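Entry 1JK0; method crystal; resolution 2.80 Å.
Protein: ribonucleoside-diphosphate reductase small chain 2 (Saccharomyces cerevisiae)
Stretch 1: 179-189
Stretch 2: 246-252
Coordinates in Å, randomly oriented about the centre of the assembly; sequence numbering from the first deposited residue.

Stretch 1 179-189: LVAFAAKEGIF
Stretch 2 246-252: IITEAVE

How do the two stretches lie against each other? Both are helical and run in broadly the same direction, their axes inclined at 29° (signed crossing angle -29°) and 9.4 Å apart at closest approach. Residues 246-252 belong to a helix that extends beyond them at both ends, and the helix of the first stretch begins before Leu-179. The register is set by three pairs of alpha carbons: Ala-181 CA lies 6.2 Å from Ile-246 CA, Ala-184 CA 6.0 Å from Ile-247 CA, and Ile-188 CA 6.8 Å from Val-251 CA. The contact buries 379 Å² in all. The side-chain contacts across it are all apolar, and no hydrogen bond crosses it.

What does Ile-188, which has the most surface covered, pack against? Its CA-to-CB bond points toward the second helix, and with chi1 at -58° (m) and chi2 at 179° (t) Ile-188 CD1 reaches 3.6 Å from Ile-247 CG1 and 4.3 Å from Ala-250 CB. The other branch also takes part: Ile-188 CG2 is 4.0 Å from Val-251 CG2, where the valine has chi1 at 178° (t). One side chain thus touches three residues of the neighbouring helix.

What surrounds the methyl group of Ala-250? It points toward the first stretch and meets another small side chain, with Ala-184 CB 3.9 Å from Ala-250 CB. Phe-189 also approaches this methyl: its CA-to-CB bond points sideways, but with chi1 at -89° (m) and chi2 at 69° the ring comes nearer, placing Phe-189 CE1 3.4 Å from Ala-250 CB. The approach to the ring is oblique. Together with Ile-188, these residues make Ala-250 the most heavily covered residue of the second stretch.

How does Ile-246 hold the earlier part of the contact? Its CA-to-CB bond points toward the first helix, with chi1 at -58° (m) and chi2 at 176° (t). Ile-246 CG2 packs 3.8 Å from Ala-181 CA and 3.9 Å from Ala-181 CB, while Ile-246 CD1 lies 4.3 Å from Val-180 CB. Val-180, in the t rotamer (chi1 -178°), makes a tighter contact with the next residue, its CG1 3.4 Å from Ile-247 CD1. Ile-247 starts sideways, but chi1 at -81° (m) and chi2 at 67° (p) bring its end in, so that it touches both Val-180 and Ile-188.

What backbone carries these side chains? From Leu-179 to Ala-184 phi and psi are helical, near -60° and -46°, and Ala-184 N donates a hydrogen bond to Val-180 O at 3.1 Å. A wider pi-type turn follows at 184-188, with Phe-189 N hydrogen-bonded to Ala-184 O at 3.0 Å; Phe-189 itself has phi -23° and psi -104°. In the second helix, Val-251 N donates a hydrogen bond to Ile-247 O at 2.9 Å, tying together two residues that both touch Ile-188.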

ATOM      1  N   LEU B 179      -7.772   4.489  20.515  1.00 42.49           N
ATOM      2  CA  LEU B 179      -6.324   4.368  20.501  1.00 41.92           C
ATOM      3  C   LEU B 179      -5.870   3.490  21.663  1.00 42.05           C
ATOM      4  O   LEU B 179      -5.167   2.505  21.461  1.00 42.42           O
ATOM      5  CB  LEU B 179      -5.683   5.756  20.591  1.00 40.47           C
ATOM      6  CG  LEU B 179      -4.761   6.210  19.456  1.00 38.82           C
ATOM      7  CD1 LEU B 179      -5.173   5.630  18.115  1.00 38.76           C
ATOM      8  CD2 LEU B 179      -4.791   7.714  19.415  1.00 38.25           C
ATOM      9  N   VAL B 180      -6.291   3.830  22.877  1.00 43.01           N
ATOM     10  CA  VAL B 180      -5.906   3.048  24.054  1.00 43.34           C
ATOM     11  C   VAL B 180      -6.298   1.569  23.888  1.00 43.17           C
ATOM     12  O   VAL B 180      -5.519   0.669  24.206  1.00 42.08           O
ATOM     13  CB  VAL B 180      -6.550   3.624  25.338  1.00 43.83           C
ATOM     14  CG1 VAL B 180      -6.089   2.830  26.546  1.00 44.41           C
ATOM     15  CG2 VAL B 180      -6.165   5.090  25.502  1.00 42.74           C
ATOM     16  N   ALA B 181      -7.499   1.318  23.377  1.00 42.91           N
ATOM     17  CA  ALA B 181      -7.952  -0.053  23.156  1.00 42.89           C
ATOM     18  C   ALA B 181      -7.031  -0.742  22.159  1.00 42.78           C
ATOM     19  O   ALA B 181      -6.575  -1.867  22.383  1.00 43.05           O
ATOM     20  CB  ALA B 181      -9.373  -0.056  22.619  1.00 42.90           C
ATOM     21  N   PHE B 182      -6.765  -0.056  21.054  1.00 42.25           N
ATOM     22  CA  PHE B 182      -5.906  -0.591  20.009  1.00 42.10           C
ATOM     23  C   PHE B 182      -4.572  -1.067  20.593  1.00 40.94           C
ATOM     24  O   PHE B 182      -4.095  -2.151  20.256  1.00 39.84           O
ATOM     25  CB  PHE B 182      -5.667   0.472  18.929  1.00 42.75           C
ATOM     26  CG  PHE B 182      -5.076  -0.074  17.664  1.00 44.15           C
ATOM     27  CD1 PHE B 182      -4.137   0.659  16.947  1.00 44.53           C
ATOM     28  CD2 PHE B 182      -5.464  -1.328  17.178  1.00 44.24           C
ATOM     29  CE1 PHE B 182      -3.589   0.153  15.763  1.00 45.08           C
ATOM     30  CE2 PHE B 182      -4.924  -1.841  15.996  1.00 42.69           C
ATOM     31  CZ  PHE B 182      -3.985  -1.100  15.288  1.00 42.99           C
ATOM     32  N   ALA B 183      -3.982  -0.265  21.478  1.00 40.21           N
ATOM     33  CA  ALA B 183      -2.710  -0.625  22.105  1.00 41.73           C
ATOM     34  C   ALA B 183      -2.855  -1.858  22.989  1.00 42.88           C
ATOM     35  O   ALA B 183      -1.936  -2.677  23.086  1.00 42.75           O
ATOM     36  CB  ALA B 183      -2.175   0.535  22.927  1.00 42.85           C
ATOM     37  N   ALA B 184      -4.003  -1.964  23.655  1.00 44.38           N
ATOM     38  CA  ALA B 184      -4.288  -3.110  24.507  1.00 43.87           C
ATOM     39  C   ALA B 184      -4.215  -4.310  23.590  1.00 42.80           C
ATOM     40  O   ALA B 184      -3.474  -5.252  23.845  1.00 40.68           O
ATOM     41  CB  ALA B 184      -5.688  -2.993  25.101  1.00 45.22           C
ATOM     42  N   LYS B 185      -4.978  -4.243  22.502  1.00 43.63           N
ATOM     43  CA  LYS B 185      -5.025  -5.317  21.513  1.00 46.80           C
ATOM     44  C   LYS B 185      -3.686  -5.599  20.837  1.00 49.12           C
ATOM     45  O   LYS B 185      -3.476  -6.676  20.266  1.00 49.51           O
ATOM     46  CB  LYS B 185      -6.035  -5.010  20.405  1.00 44.60           C
ATOM     47  CG  LYS B 185      -6.082  -6.150  19.406  1.00 44.62           C
ATOM     48  CD  LYS B 185      -6.752  -5.816  18.103  1.00 45.64           C
ATOM     49  CE  LYS B 185      -6.494  -6.933  17.109  1.00 45.87           C
ATOM     50  NZ  LYS B 185      -5.026  -7.218  16.984  1.00 44.59           N
ATOM     51  N   GLU B 186      -2.785  -4.631  20.897  1.00 50.93           N
ATOM     52  CA  GLU B 186      -1.494  -4.778  20.256  1.00 52.74           C
ATOM     53  C   GLU B 186      -0.400  -5.233  21.212  1.00 53.03           C
ATOM     54  O   GLU B 186       0.393  -6.114  20.883  1.00 52.63           O
ATOM     55  CB  GLU B 186      -1.101  -3.443  19.626  1.00 55.02           C
ATOM     56  CG  GLU B 186      -0.174  -3.571  18.455  1.00 59.29           C
ATOM     57  CD  GLU B 186      -0.807  -4.358  17.331  1.00 62.60           C
ATOM     58  OE1 GLU B 186      -1.878  -3.927  16.841  1.00 63.60           O
ATOM     59  OE2 GLU B 186      -0.235  -5.404  16.946  1.00 63.07           O
ATOM     60  N   GLY B 187      -0.365  -4.625  22.396  1.00 53.74           N
ATOM     61  CA  GLY B 187       0.663  -4.949  23.370  1.00 53.78           C
ATOM     62  C   GLY B 187       0.244  -5.802  24.547  1.00 53.05           C
ATOM     63  O   GLY B 187       0.986  -6.692  24.959  1.00 52.51           O
ATOM     64  N   ILE B 188      -0.932  -5.533  25.101  1.00 53.41           N
ATOM     65  CA  ILE B 188      -1.406  -6.310  26.235  1.00 53.56           C
ATOM     66  C   ILE B 188      -1.689  -7.733  25.791  1.00 53.84           C
ATOM     67  O   ILE B 188      -0.920  -8.643  26.082  1.00 52.52           O
ATOM     68  CB  ILE B 188      -2.703  -5.722  26.841  1.00 54.09           C
ATOM     69  CG1 ILE B 188      -2.466  -4.276  27.282  1.00 53.79           C
ATOM     70  CG2 ILE B 188      -3.144  -6.568  28.035  1.00 53.02           C
ATOM     71  CD1 ILE B 188      -3.684  -3.607  27.873  1.00 53.03           C
ATOM     72  N   PHE B 189      -2.787  -7.906  25.063  1.00 55.48           N
ATOM     73  CA  PHE B 189      -3.207  -9.215  24.588  1.00 57.51           C
ATOM     74  C   PHE B 189      -2.163 -10.304  24.450  1.00 59.35           C
ATOM     75  O   PHE B 189      -1.733 -10.879  25.449  1.00 62.39           O
ATOM     76  CB  PHE B 189      -3.980  -9.091  23.286  1.00 57.89           C
ATOM     77  CG  PHE B 189      -5.440  -8.898  23.497  1.00 59.64           C
ATOM     78  CD1 PHE B 189      -5.921  -7.714  24.040  1.00 59.72           C
ATOM     79  CD2 PHE B 189      -6.334  -9.931  23.232  1.00 61.17           C
ATOM     80  CE1 PHE B 189      -7.268  -7.555  24.324  1.00 61.08           C
ATOM     81  CE2 PHE B 189      -7.689  -9.786  23.513  1.00 62.25           C
ATOM     82  CZ  PHE B 189      -8.158  -8.592  24.063  1.00 62.63           C
ATOM     83  N   ILE B 246     -10.238   0.380  30.264  1.00 67.65           N
ATOM     84  CA  ILE B 246     -10.069  -0.318  28.992  1.00 66.56           C
ATOM     85  C   ILE B 246      -8.990  -1.398  29.082  1.00 66.20           C
ATOM     86  O   ILE B 246      -9.166  -2.502  28.567  1.00 64.88           O
ATOM     87  CB  ILE B 246      -9.710   0.671  27.870  1.00 65.82           C
ATOM     88  CG1 ILE B 246     -10.808   1.730  27.764  1.00 65.34           C
ATOM     89  CG2 ILE B 246      -9.563  -0.064  26.546  1.00 65.72           C
ATOM     90  CD1 ILE B 246     -10.532   2.810  26.753  1.00 64.92           C
ATOM     91  N   ILE B 247      -7.882  -1.076  29.742  1.00 66.21           N
ATOM     92  CA  ILE B 247      -6.785  -2.025  29.897  1.00 66.91           C
ATOM     93  C   ILE B 247      -7.180  -3.246  30.724  1.00 67.66           C
ATOM     94  O   ILE B 247      -7.004  -4.388  30.288  1.00 67.55           O
ATOM     95  CB  ILE B 247      -5.568  -1.369  30.573  1.00 66.24           C
ATOM     96  CG1 ILE B 247      -4.770  -0.577  29.540  1.00 65.97           C
ATOM     97  CG2 ILE B 247      -4.702  -2.430  31.240  1.00 66.59           C
ATOM     98  CD1 ILE B 247      -5.497   0.621  28.996  1.00 66.83           C
ATOM     99  N   THR B 248      -7.695  -2.995  31.924  1.00 68.13           N
ATOM    100  CA  THR B 248      -8.107  -4.062  32.824  1.00 67.52           C
ATOM    101  C   THR B 248      -8.881  -5.127  32.062  1.00 67.24           C
ATOM    102  O   THR B 248      -8.498  -6.300  32.067  1.00 67.54           O
ATOM    103  CB  THR B 248      -8.977  -3.514  33.969  1.00 67.59           C
ATOM    104  OG1 THR B 248      -8.194  -2.634  34.781  1.00 66.61           O
ATOM    105  CG2 THR B 248      -9.487  -4.644  34.842  1.00 70.23           C
ATOM    106  N   GLU B 249      -9.958  -4.717  31.398  1.00 66.37           N
ATOM    107  CA  GLU B 249     -10.777  -5.651  30.628  1.00 66.09           C
ATOM    108  C   GLU B 249      -9.954  -6.559  29.705  1.00 66.56           C
ATOM    109  O   GLU B 249     -10.214  -7.761  29.626  1.00 66.77           O
ATOM    110  CB  GLU B 249     -11.816  -4.890  29.798  1.00 64.22           C
ATOM    111  CG  GLU B 249     -12.704  -3.977  30.611  1.00 62.65           C
ATOM    112  CD  GLU B 249     -13.918  -3.502  29.836  1.00 63.53           C
ATOM    113  OE1 GLU B 249     -14.616  -2.594  30.334  1.00 64.28           O
ATOM    114  OE2 GLU B 249     -14.185  -4.042  28.739  1.00 62.10           O
ATOM    115  N   ALA B 250      -8.971  -5.986  29.011  1.00 67.13           N
ATOM    116  CA  ALA B 250      -8.119  -6.750  28.101  1.00 66.87           C
ATOM    117  C   ALA B 250      -7.188  -7.651  28.898  1.00 67.50           C
ATOM    118  O   ALA B 250      -6.761  -8.705  28.419  1.00 68.64           O
ATOM    119  CB  ALA B 250      -7.309  -5.814  27.219  1.00 66.27           C
ATOM    120  N   VAL B 251      -6.859  -7.232  30.112  1.00 67.29           N
ATOM    121  CA  VAL B 251      -5.996  -8.042  30.952  1.00 67.43           C
ATOM    122  C   VAL B 251      -6.818  -9.241  31.414  1.00 68.69           C
ATOM    123  O   VAL B 251      -6.289 -10.332  31.598  1.00 68.61           O
ATOM    124  CB  VAL B 251      -5.476  -7.242  32.163  1.00 66.29           C
ATOM    125  CG1 VAL B 251      -4.627  -8.132  33.049  1.00 64.50           C
ATOM    126  CG2 VAL B 251      -4.655  -6.055  31.680  1.00 64.21           C
ATOM    127  N   GLU B 252      -8.120  -9.040  31.582  1.00 70.26           N
ATOM    128  CA  GLU B 252      -8.993 -10.135  31.993  1.00 72.99           C
ATOM    129  C   GLU B 252      -9.199 -11.082  30.816  1.00 73.23           C
ATOM    130  O   GLU B 252      -9.118 -12.302  30.970  1.00 74.95           O
ATOM    131  CB  GLU B 252     -10.350  -9.608  32.472  1.00 74.42           C
ATOM    132  CG  GLU B 252     -10.294  -8.788  33.757  1.00 76.35           C
ATOM    133  CD  GLU B 252     -11.644  -8.177  34.112  1.00 77.59           C
ATOM    134  OE1 GLU B 252     -11.692  -7.330  35.034  1.00 78.48           O
ATOM    135  OE2 GLU B 252     -12.655  -8.546  33.472  1.00 77.16           O
TER